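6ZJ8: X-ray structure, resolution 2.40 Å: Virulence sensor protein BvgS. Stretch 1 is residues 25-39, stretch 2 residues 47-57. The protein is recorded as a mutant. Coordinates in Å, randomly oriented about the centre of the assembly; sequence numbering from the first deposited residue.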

# COMPACT_ATOMS: atom_id res chain seq x y z
N PHE A 25 -15.32 -5.87 10.78
CA PHE A 25 -13.93 -5.42 10.87
C PHE A 25 -13.28 -5.35 9.50
O PHE A 25 -12.56 -4.40 9.19
CB PHE A 25 -13.15 -6.35 11.80
CG PHE A 25 -11.66 -6.19 11.71
CD1 PHE A 25 -11.03 -5.11 12.31
CD2 PHE A 25 -10.90 -7.12 11.03
CE1 PHE A 25 -9.66 -4.96 12.23
CE2 PHE A 25 -9.52 -6.97 10.94
CZ PHE A 25 -8.91 -5.89 11.54
N MET A 26 -13.52 -6.36 8.66
CA MET A 26 -12.95 -6.35 7.31
C MET A 26 -13.57 -5.24 6.46
O MET A 26 -12.88 -4.62 5.65
CB MET A 26 -13.15 -7.71 6.65
CG MET A 26 -12.43 -8.85 7.36
SD MET A 26 -10.64 -8.68 7.33
CE MET A 26 -10.33 -8.76 5.57
N ARG A 27 -14.87 -4.99 6.63
CA ARG A 27 -15.50 -3.89 5.92
C ARG A 27 -14.79 -2.57 6.21
O ARG A 27 -14.53 -1.78 5.30
CB ARG A 27 -16.98 -3.80 6.31
CG ARG A 27 -17.78 -2.72 5.59
CD ARG A 27 -17.95 -3.00 4.11
NE ARG A 27 -18.80 -4.16 3.87
CZ ARG A 27 -19.00 -4.70 2.67
NH1 ARG A 27 -18.39 -4.19 1.60
NH2 ARG A 27 -19.78 -5.76 2.53
N VAL A 28 -14.46 -2.33 7.48
CA VAL A 28 -13.75 -1.10 7.84
C VAL A 28 -12.32 -1.15 7.32
O VAL A 28 -11.80 -0.16 6.79
CB VAL A 28 -13.80 -0.88 9.36
CG1 VAL A 28 -13.02 0.37 9.74
CG2 VAL A 28 -15.24 -0.78 9.83
N LEU A 29 -11.66 -2.29 7.48
CA LEU A 29 -10.24 -2.38 7.12
C LEU A 29 -10.03 -2.17 5.63
O LEU A 29 -9.04 -1.55 5.22
CB LEU A 29 -9.68 -3.74 7.55
CG LEU A 29 -8.30 -4.09 7.00
CD1 LEU A 29 -7.29 -3.02 7.38
CD2 LEU A 29 -7.86 -5.45 7.53
N ILE A 30 -10.94 -2.66 4.80
CA ILE A 30 -10.78 -2.65 3.36
C ILE A 30 -11.52 -1.48 2.72
O ILE A 30 -10.97 -0.78 1.86
CB ILE A 30 -11.22 -4.00 2.76
CG1 ILE A 30 -10.20 -5.08 3.13
CG2 ILE A 30 -11.40 -3.89 1.26
CD1 ILE A 30 -10.69 -6.48 2.92
N ASP A 31 -12.77 -1.25 3.11
CA ASP A 31 -13.57 -0.18 2.54
C ASP A 31 -13.49 1.12 3.34
O ASP A 31 -14.08 2.12 2.91
CB ASP A 31 -15.05 -0.60 2.45
CG ASP A 31 -15.31 -1.58 1.34
OD1 ASP A 31 -14.47 -1.70 0.42
OD2 ASP A 31 -16.38 -2.23 1.37
N GLY A 32 -12.78 1.14 4.46
CA GLY A 32 -12.85 2.29 5.34
C GLY A 32 -11.56 2.69 6.02
O GLY A 32 -11.59 3.19 7.15
N THR A 33 -10.43 2.49 5.35
CA THR A 33 -9.17 3.02 5.84
C THR A 33 -8.56 3.95 4.79
O THR A 33 -8.55 3.60 3.60
CB THR A 33 -8.17 1.90 6.20
OG1 THR A 33 -8.05 0.98 5.11
CG2 THR A 33 -8.64 1.15 7.43
N PRO A 34 -8.08 5.13 5.18
CA PRO A 34 -7.70 6.14 4.18
C PRO A 34 -6.34 5.90 3.53
O PRO A 34 -6.15 6.27 2.37
CB PRO A 34 -7.70 7.44 4.98
CG PRO A 34 -7.39 7.03 6.37
CD PRO A 34 -7.97 5.65 6.55
N ASN A 35 -5.41 5.29 4.25
CA ASN A 35 -4.09 5.11 3.65
C ASN A 35 -3.96 3.71 3.05
O ASN A 35 -4.48 2.74 3.62
CB ASN A 35 -2.99 5.31 4.69
CG ASN A 35 -2.94 6.73 5.21
OD1 ASN A 35 -3.10 7.69 4.46
ND2 ASN A 35 -2.72 6.88 6.51
N PRO A 36 -3.29 3.57 1.91
CA PRO A 36 -3.08 2.23 1.34
C PRO A 36 -2.40 1.30 2.32
O PRO A 36 -1.42 1.66 2.98
CB PRO A 36 -2.20 2.50 0.12
CG PRO A 36 -2.56 3.88 -0.30
CD PRO A 36 -2.84 4.63 0.99
N ILE A 37 -2.92 0.08 2.41
CA ILE A 37 -2.31 -0.97 3.22
C ILE A 37 -2.54 -2.30 2.51
O ILE A 37 -3.58 -2.52 1.88
CB ILE A 37 -2.88 -1.01 4.65
CG1 ILE A 37 -2.13 -2.06 5.48
CG2 ILE A 37 -4.36 -1.33 4.64
CD1 ILE A 37 -2.53 -2.09 6.93
N TYR A 38 -1.55 -3.18 2.60
CA TYR A 38 -1.60 -4.49 1.97
C TYR A 38 -0.94 -5.51 2.88
O TYR A 38 -0.29 -5.17 3.87
CB TYR A 38 -0.89 -4.48 0.61
CG TYR A 38 0.56 -4.04 0.70
CD1 TYR A 38 1.57 -4.96 0.98
CD2 TYR A 38 0.91 -2.71 0.53
CE1 TYR A 38 2.89 -4.55 1.07
CE2 TYR A 38 2.23 -2.30 0.63
CZ TYR A 38 3.21 -3.22 0.90
OH TYR A 38 4.52 -2.81 0.99
N VAL A 39 -1.13 -6.78 2.54
CA VAL A 39 -0.46 -7.89 3.20
C VAL A 39 0.07 -8.83 2.12
O VAL A 39 -0.70 -9.28 1.26
CB VAL A 39 -1.39 -8.64 4.17
CG1 VAL A 39 -0.67 -9.83 4.78
CG2 VAL A 39 -1.89 -7.70 5.25
N LEU A 47 -2.20 -11.00 -0.19
CA LEU A 47 -3.33 -11.56 0.53
C LEU A 47 -4.43 -10.55 0.80
O LEU A 47 -5.61 -10.92 0.83
CB LEU A 47 -2.86 -12.13 1.87
CG LEU A 47 -1.69 -13.11 1.79
CD1 LEU A 47 -1.35 -13.62 3.17
CD2 LEU A 47 -2.02 -14.26 0.85
N LEU A 48 -4.08 -9.28 1.01
CA LEU A 48 -5.06 -8.26 1.35
C LEU A 48 -4.58 -6.92 0.83
O LEU A 48 -3.37 -6.65 0.79
CB LEU A 48 -5.30 -8.20 2.86
CG LEU A 48 -6.30 -7.17 3.37
CD1 LEU A 48 -7.04 -7.72 4.58
CD2 LEU A 48 -5.63 -5.86 3.72
N CYS A 49 -5.53 -6.09 0.43
CA CYS A 49 -5.25 -4.71 0.07
C CYS A 49 -6.56 -3.93 0.16
O CYS A 49 -7.59 -4.39 -0.33
CB CYS A 49 -4.65 -4.61 -1.34
SG CYS A 49 -5.42 -5.68 -2.57
N ASN A 50 -6.51 -2.77 0.81
CA ASN A 50 -7.71 -1.97 0.99
C ASN A 50 -8.01 -1.17 -0.27
O ASN A 50 -7.27 -1.21 -1.26
CB ASN A 50 -7.56 -1.08 2.22
CG ASN A 50 -6.46 -0.05 2.07
OD1 ASN A 50 -5.63 -0.13 1.16
ND2 ASN A 50 -6.43 0.91 2.98
N ASP A 51 -9.12 -0.42 -0.24
CA ASP A 51 -9.53 0.34 -1.41
C ASP A 51 -8.60 1.51 -1.68
O ASP A 51 -8.48 1.96 -2.83
CB ASP A 51 -10.96 0.84 -1.23
CG ASP A 51 -11.97 -0.29 -1.22
OD1 ASP A 51 -11.59 -1.44 -1.54
OD2 ASP A 51 -13.14 -0.02 -0.89
N ALA A 52 -7.94 2.04 -0.64
CA ALA A 52 -6.94 3.08 -0.87
C ALA A 52 -5.81 2.55 -1.74
O ALA A 52 -5.32 3.25 -2.63
CB ALA A 52 -6.41 3.60 0.46
N TYR A 53 -5.39 1.31 -1.49
CA TYR A 53 -4.41 0.66 -2.35
C TYR A 53 -4.96 0.50 -3.76
O TYR A 53 -4.37 0.98 -4.73
CB TYR A 53 -4.05 -0.71 -1.75
CG TYR A 53 -2.94 -1.43 -2.47
CD1 TYR A 53 -3.16 -2.03 -3.70
CD2 TYR A 53 -1.68 -1.53 -1.90
CE1 TYR A 53 -2.15 -2.69 -4.36
CE2 TYR A 53 -0.66 -2.20 -2.55
CZ TYR A 53 -0.90 -2.77 -3.78
OH TYR A 53 0.11 -3.44 -4.43
N LEU A 54 -6.11 -0.17 -3.89
CA LEU A 54 -6.63 -0.52 -5.21
C LEU A 54 -6.97 0.72 -6.02
O LEU A 54 -6.71 0.77 -7.23
CB LEU A 54 -7.87 -1.40 -5.05
CG LEU A 54 -7.64 -2.73 -4.33
CD1 LEU A 54 -8.95 -3.45 -4.06
CD2 LEU A 54 -6.69 -3.60 -5.14
N ASP A 55 -7.55 1.74 -5.39
CA ASP A 55 -8.00 2.92 -6.14
C ASP A 55 -6.85 3.81 -6.57
O ASP A 55 -7.01 4.59 -7.52
CB ASP A 55 -9.00 3.72 -5.30
CG ASP A 55 -10.36 3.06 -5.22
OD1 ASP A 55 -10.55 1.98 -5.82
OD2 ASP A 55 -11.26 3.62 -4.54
N THR A 56 -5.69 3.72 -5.91
CA THR A 56 -4.51 4.41 -6.41
C THR A 56 -4.26 4.06 -7.87
O THR A 56 -3.85 4.91 -8.67
CB THR A 56 -3.29 4.04 -5.57
OG1 THR A 56 -3.44 4.56 -4.24
CG2 THR A 56 -2.01 4.61 -6.20
N PHE A 57 -4.52 2.81 -8.24
CA PHE A 57 -4.25 2.30 -9.58
C PHE A 57 -5.51 2.09 -10.40
O PHE A 57 -5.42 1.73 -11.58
CB PHE A 57 -3.47 0.99 -9.49
CG PHE A 57 -2.31 1.05 -8.53
CD1 PHE A 57 -1.08 1.52 -8.95
CD2 PHE A 57 -2.46 0.64 -7.22
CE1 PHE A 57 -0.01 1.58 -8.07
CE2 PHE A 57 -1.40 0.70 -6.34
CZ PHE A 57 -0.17 1.17 -6.76
O HOH W 1 -9.48 1.82 1.91

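The backbone sets the frame. Strand 37-39 and strand 47-49 run antiparallel, their axes 4.5 Å apart and their directions 176° apart, with Tyr38 opposite Cys49 as the non-hydrogen-bonded pair and Val39 opposite Leu48 as the hydrogen-bonded one. Val39 N donates to Leu48 O at 2.8 Å, while the return bond from Leu48 N to Val39 O is weak at 3.4 Å. Val39 O also accepts from Leu47 N at 2.7 Å, so one carbonyl serves two successive amides. Between the ladder's rungs, the alpha carbons bring their hydrogens to carbonyls: Tyr38 CA lies 3.0 Å from Leu48 O, and Cys49 CA 3.3 Å from Ile37 O. At the other end of the pairing, Asn50 N donates to Ile37 O at 3.1 Å, carrying the backbone bonding one residue beyond strand 47-49.

Asn50 is the polar hub, and its rule is economical: a buried amide side chain pays for its burial by filling both ends. Its ND2 donates to Thr33 OG1 and to Asn35 O, each at 2.7 Å, thereby holding two points of the loop that joins helix 25-31 to strand 37-39. Its OD1 accepts from Ile37 N at 3.0 Å and, as the N-cap of the following helix, from Tyr53 N, also at 3.0 Å. One side chain thus ties loop, strand and helix start together. Thr33 extends the network backward, since the hydroxyl that accepts from Asn50 donates through OG1 to Leu29 O at 2.7 Å.

The end of helix 25-31 meets the start of the helix that begins at Asp51 in a second polar junction. Ile30 O, in the last turn of its helix, accepts from Asp51 N at 2.8 Å, so a free carbonyl is matched with a free amide. Water 1 bridges the same corner, donating to Ile30 O at 3.0 Å and Thr33 O at 2.6 Å and accepting from Ala52 N at 3.0 Å. Nearby, Asp31 OD1 and Asp51 OD2 approach to 2.5 Å, too close for two charged carboxylates to be comfortable; where a proton sits is left open. The other oxygen of Asp31, OD2, forms a salt bridge with Arg27 NH1 at 2.8 Å.

Apolar packing follows the alternation of the strands. Val39 and Leu48 share one face, with Val39 CB 4.1 Å from Leu48 CB, and Leu48 reaches on to the helix: its CD1 lies 3.6 Å from Met26 CE, 3.8 Å from Leu29 CD2 and 4.2 Å from Ile30 CD1. Tyr38 and Cys49 occupy the other face, their CB atoms 4.2 Å apart. There Tyr38 CD2 comes within 3.5 Å of Tyr53 CE2, the rings meeting obliquely with planes at 70°. Ala52, with only a methyl group, lies close against the loop: its CB sits 3.3 Å from the carbonyl oxygen Pro34 O and 3.8 Å from Pro36 CD; Pro36 CB also lies 4.2 Å from Tyr53 CB.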